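PDB 4K3C: outer membrane protein assembly factor BamA from Haemophilus ducreyi, which probably assembles and inserts beta-barrel proteins into the outer membrane as part of the Bam complex. Local coordinates for residues I154-V166 and S175-G187. Residues are numbered along the deposited sequence; the frame is centred on the assembly and turned at random.
Sequences IKERNTGSINFGV and SYNAGITQDNFLG
Strands 160-166 and 175-182 run antiparallel, their axes 4.6 Å apart at the closest, as the first hairpin of the Omp85-type transmembrane barrel, where the chain enters it from the last POTRA domain. Ser161 and Thr181 form a hydrogen-bonded pair, joined by Ser161 N to Thr181 O at 2.8 Å and by the return bond from Thr181 N to Ser161 O; Gly165 and Asn177 exchange the same two bonds further along. Ile162, Phe164, Val166, Tyr176, Ala178 and Ile180 point their side chains to one face of the sheet, most of them on the protein surface, as expected for a lipid-facing barrel wall. There the Phe164 ring, its CG anti to the carbonyl carbon (chi1 -58°), brings CD2 to 3.6 Å from Ala178 CB. Asn163, Ser161 and Thr181 occupy the other face; Asn163 turns its amide over Gly179, ND2 3.6 Å from Gly179 O. Phe164 and Val166 also bond through their backbones to Phe532 and Ser530, so the first strand meets the C-terminal one and the barrel closes. At the POTRA end, Asn158 OD1 accepts from Gly160 N in an Asx turn. Glu156 OE1 and Asn184 ND2 both hydrogen-bond to Thr96 OG1, while Asn184 OD1 accepts from Gly189 N. Thr159 grips Asp183 twice: its O accepts from Asp183 N at 2.8 Å, and its OG1 donates to Asp183 O at 3.1 Å, 55° above the carbonyl plane.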
loop_
_atom_site.group_PDB
_atom_site.type_symbol
_atom_site.label_atom_id
_atom_site.label_comp_id
_atom_site.label_asym_id
_atom_site.label_seq_id
_atom_site.Cartn_x
_atom_site.Cartn_y
_atom_site.Cartn_z
ATOM N N ILE A 154 8.501 -20.706 22.196
ATOM C CA ILE A 154 8.722 -19.305 21.856
ATOM C C ILE A 154 9.056 -18.413 23.061
ATOM O O ILE A 154 8.692 -18.708 24.200
ATOM C CB ILE A 154 7.556 -18.730 21.008
ATOM C CG1 ILE A 154 6.881 -17.558 21.710
ATOM C CG2 ILE A 154 6.542 -19.814 20.700
ATOM C CD1 ILE A 154 5.799 -17.952 22.656
ATOM N N LYS A 155 9.797 -17.343 22.789
ATOM C CA LYS A 155 10.000 -16.263 23.741
ATOM C C LYS A 155 9.170 -15.076 23.269
ATOM O O LYS A 155 9.438 -14.510 22.209
ATOM C CB LYS A 155 11.478 -15.878 23.817
ATOM C CG LYS A 155 11.784 -14.715 24.749
ATOM C CD LYS A 155 11.593 -15.118 26.195
ATOM C CE LYS A 155 11.385 -13.910 27.104
ATOM N NZ LYS A 155 11.224 -14.325 28.538
ATOM N N GLU A 156 8.147 -14.724 24.044
ATOM C CA GLU A 156 7.288 -13.581 23.735
ATOM C C GLU A 156 8.148 -12.340 23.690
ATOM O O GLU A 156 9.243 -12.320 24.252
ATOM C CB GLU A 156 6.232 -13.396 24.822
ATOM C CG GLU A 156 5.309 -14.586 25.031
ATOM C CD GLU A 156 4.094 -14.539 24.137
ATOM O OE1 GLU A 156 4.078 -13.726 23.192
ATOM O OE2 GLU A 156 3.146 -15.302 24.395
ATOM N N ARG A 157 7.665 -11.293 23.046
ATOM C CA ARG A 157 8.494 -10.117 22.924
ATOM C C ARG A 157 7.667 -8.842 22.898
ATOM O O ARG A 157 6.488 -8.876 22.550
ATOM C CB ARG A 157 9.368 -10.223 21.675
ATOM C CG ARG A 157 8.735 -9.667 20.418
ATOM C CD ARG A 157 9.808 -9.333 19.401
ATOM N NE ARG A 157 9.276 -8.510 18.321
ATOM C CZ ARG A 157 9.860 -7.413 17.858
ATOM N NH1 ARG A 157 11.013 -7.010 18.383
ATOM N NH2 ARG A 157 9.291 -6.728 16.870
ATOM N N ASN A 158 8.294 -7.726 23.273
ATOM C CA ASN A 158 7.635 -6.422 23.278
ATOM C C ASN A 158 7.157 -6.021 21.874
ATOM O O ASN A 158 7.948 -5.660 21.008
ATOM C CB ASN A 158 8.551 -5.342 23.869
ATOM C CG ASN A 158 7.806 -4.039 24.178
ATOM O OD1 ASN A 158 6.629 -3.888 23.843
ATOM N ND2 ASN A 158 8.492 -3.094 24.823
ATOM N N THR A 159 5.849 -6.088 21.671
ATOM C CA THR A 159 5.258 -5.844 20.368
ATOM C C THR A 159 4.595 -4.478 20.361
ATOM O O THR A 159 3.733 -4.181 19.530
ATOM C CB THR A 159 4.258 -6.949 20.019
ATOM O OG1 THR A 159 3.651 -7.442 21.228
ATOM C CG2 THR A 159 4.985 -8.102 19.332
ATOM N N GLY A 160 5.015 -3.655 21.315
ATOM C CA GLY A 160 4.555 -2.286 21.425
ATOM C C GLY A 160 5.595 -1.343 20.843
ATOM O O GLY A 160 6.797 -1.494 21.086
ATOM N N SER A 161 5.133 -0.381 20.050
ATOM C CA SER A 161 6.008 0.594 19.428
ATOM C C SER A 161 5.476 1.998 19.663
ATOM O O SER A 161 4.269 2.202 19.822
ATOM C CB SER A 161 6.098 0.338 17.926
ATOM O OG SER A 161 5.307 1.273 17.191
ATOM N N ILE A 162 6.378 2.971 19.692
ATOM C CA ILE A 162 5.965 4.367 19.654
ATOM C C ILE A 162 6.726 4.972 18.504
ATOM O O ILE A 162 7.846 4.561 18.226
ATOM C CB ILE A 162 6.206 5.135 20.985
ATOM C CG1 ILE A 162 5.509 6.497 20.935
ATOM C CG2 ILE A 162 7.677 5.314 21.251
ATOM C CD1 ILE A 162 5.716 7.350 22.165
ATOM N N ASN A 163 6.109 5.907 17.799
ATOM C CA ASN A 163 6.735 6.444 16.596
ATOM C C ASN A 163 6.339 7.878 16.307
ATOM O O ASN A 163 5.210 8.304 16.582
ATOM C CB ASN A 163 6.408 5.574 15.395
ATOM C CG ASN A 163 4.930 5.446 15.180
ATOM O OD1 ASN A 163 4.296 6.332 14.597
ATOM N ND2 ASN A 163 4.355 4.351 15.673
ATOM N N PHE A 164 7.289 8.613 15.746
ATOM C CA PHE A 164 7.124 10.028 15.470
ATOM C C PHE A 164 7.616 10.306 14.057
ATOM O O PHE A 164 8.512 9.621 13.543
ATOM C CB PHE A 164 7.941 10.885 16.453
ATOM C CG PHE A 164 7.605 10.668 17.905
ATOM C CD1 PHE A 164 8.195 9.638 18.627
ATOM C CD2 PHE A 164 6.733 11.521 18.562
ATOM C CE1 PHE A 164 7.891 9.448 19.973
ATOM C CE2 PHE A 164 6.428 11.341 19.918
ATOM C CZ PHE A 164 7.003 10.300 20.617
ATOM N N GLY A 165 7.028 11.321 13.435
ATOM C CA GLY A 165 7.534 11.841 12.181
ATOM C C GLY A 165 7.451 13.351 12.202
ATOM O O GLY A 165 6.612 13.910 12.898
ATOM N N VAL A 166 8.334 14.005 11.457
ATOM C CA VAL A 166 8.345 15.461 11.324
ATOM C C VAL A 166 8.654 15.730 9.869
ATOM O O VAL A 166 9.477 15.034 9.271
ATOM C CB VAL A 166 9.448 16.126 12.192
ATOM C CG1 VAL A 166 9.428 17.625 12.022
ATOM C CG2 VAL A 166 9.244 15.784 13.646
ATOM N N SER A 175 4.758 19.580 9.229
ATOM C CA SER A 175 3.970 18.414 9.606
ATOM C C SER A 175 4.696 17.646 10.697
ATOM O O SER A 175 5.921 17.484 10.647
ATOM C CB SER A 175 3.735 17.482 8.405
ATOM O OG SER A 175 3.271 18.195 7.273
ATOM N N TYR A 176 3.937 17.199 11.693
ATOM C CA TYR A 176 4.405 16.169 12.617
ATOM C C TYR A 176 3.269 15.230 12.956
ATOM O O TYR A 176 2.096 15.577 12.805
ATOM C CB TYR A 176 4.995 16.758 13.909
ATOM C CG TYR A 176 4.194 17.890 14.446
ATOM C CD1 TYR A 176 3.094 17.664 15.260
ATOM C CD2 TYR A 176 4.510 19.195 14.108
ATOM C CE1 TYR A 176 2.337 18.720 15.741
ATOM C CE2 TYR A 176 3.777 20.249 14.585
ATOM C CZ TYR A 176 2.685 20.007 15.394
ATOM O OH TYR A 176 1.951 21.073 15.848
ATOM N N ASN A 177 3.634 14.045 13.423
ATOM C CA ASN A 177 2.671 13.040 13.826
ATOM C C ASN A 177 3.341 12.183 14.879
ATOM O O ASN A 177 4.562 12.000 14.843
ATOM C CB ASN A 177 2.330 12.150 12.650
ATOM C CG ASN A 177 3.501 11.250 12.258
ATOM O OD1 ASN A 177 4.433 11.681 11.570
ATOM N ND2 ASN A 177 3.469 10.002 12.722
ATOM N N ALA A 178 2.546 11.658 15.810
ATOM C CA ALA A 178 3.002 10.616 16.731
ATOM C C ALA A 178 1.975 9.514 16.701
ATOM O O ALA A 178 0.905 9.658 16.102
ATOM C CB ALA A 178 3.170 11.134 18.147
ATOM N N GLY A 179 2.307 8.407 17.340
ATOM C CA GLY A 179 1.427 7.264 17.351
ATOM C C GLY A 179 1.950 6.213 18.293
ATOM O O GLY A 179 3.145 6.106 18.555
ATOM N N ILE A 180 1.042 5.422 18.818
ATOM C CA ILE A 180 1.421 4.411 19.778
ATOM C C ILE A 180 0.704 3.154 19.306
ATOM O O ILE A 180 -0.414 3.225 18.770
ATOM C CB ILE A 180 1.099 4.885 21.244
ATOM C CG1 ILE A 180 1.614 3.910 22.297
ATOM C CG2 ILE A 180 -0.378 5.183 21.433
ATOM C CD1 ILE A 180 0.683 2.772 22.593
ATOM N N THR A 181 1.378 2.019 19.434
ATOM C CA THR A 181 0.907 0.780 18.818
ATOM C C THR A 181 1.225 -0.423 19.677
ATOM O O THR A 181 2.342 -0.556 20.146
ATOM C CB THR A 181 1.590 0.532 17.465
ATOM O OG1 THR A 181 1.376 1.649 16.602
ATOM C CG2 THR A 181 1.029 -0.719 16.809
ATOM N N GLN A 182 0.245 -1.295 19.884
ATOM C CA GLN A 182 0.510 -2.569 20.520
ATOM C C GLN A 182 0.061 -3.615 19.545
ATOM O O GLN A 182 -1.119 -3.725 19.223
ATOM C CB GLN A 182 -0.235 -2.710 21.855
ATOM C CG GLN A 182 -0.187 -4.111 22.507
ATOM C CD GLN A 182 1.161 -4.447 23.157
ATOM O OE1 GLN A 182 1.848 -3.577 23.697
ATOM N NE2 GLN A 182 1.537 -5.721 23.105
ATOM N N ASP A 183 1.027 -4.369 19.050
ATOM C CA ASP A 183 0.731 -5.485 18.182
ATOM C C ASP A 183 0.474 -6.738 18.987
ATOM O O ASP A 183 0.787 -6.790 20.182
ATOM C CB ASP A 183 1.888 -5.724 17.250
ATOM C CG ASP A 183 1.454 -5.750 15.850
ATOM O OD1 ASP A 183 0.545 -6.565 15.557
ATOM O OD2 ASP A 183 1.994 -4.933 15.070
ATOM N N ASN A 184 -0.091 -7.747 18.329
ATOM C CA ASN A 184 -0.411 -8.996 18.994
ATOM C C ASN A 184 -1.278 -8.747 20.253
ATOM O O ASN A 184 -1.245 -9.505 21.214
ATOM C CB ASN A 184 0.877 -9.751 19.307
ATOM C CG ASN A 184 0.627 -11.146 19.805
ATOM O OD1 ASN A 184 -0.447 -11.705 19.591
ATOM N ND2 ASN A 184 1.615 -11.721 20.487
ATOM N N PHE A 185 -2.032 -7.651 20.226
ATOM C CA PHE A 185 -3.058 -7.320 21.209
ATOM C C PHE A 185 -4.208 -8.264 21.000
ATOM O O PHE A 185 -4.699 -8.369 19.887
ATOM C CB PHE A 185 -3.557 -5.903 20.897
ATOM C CG PHE A 185 -4.735 -5.447 21.725
ATOM C CD1 PHE A 185 -6.031 -5.848 21.420
ATOM C CD2 PHE A 185 -4.547 -4.555 22.767
ATOM C CE1 PHE A 185 -7.105 -5.410 22.169
ATOM C CE2 PHE A 185 -5.616 -4.107 23.515
ATOM C CZ PHE A 185 -6.897 -4.533 23.217
ATOM N N LEU A 186 -4.650 -8.969 22.028
ATOM C CA LEU A 186 -3.936 -9.118 23.266
ATOM C C LEU A 186 -3.613 -10.585 23.218
ATOM O O LEU A 186 -4.378 -11.394 23.728
ATOM C CB LEU A 186 -4.868 -8.908 24.454
ATOM C CG LEU A 186 -5.956 -7.830 24.473
ATOM C CD1 LEU A 186 -7.307 -8.358 24.003
ATOM C CD2 LEU A 186 -6.052 -7.273 25.887
ATOM N N GLY A 187 -2.512 -10.942 22.566
ATOM C CA GLY A 187 -2.200 -12.334 22.316
ATOM C C GLY A 187 -3.025 -12.878 21.165
ATOM O O GLY A 187 -2.896 -14.045 20.806
#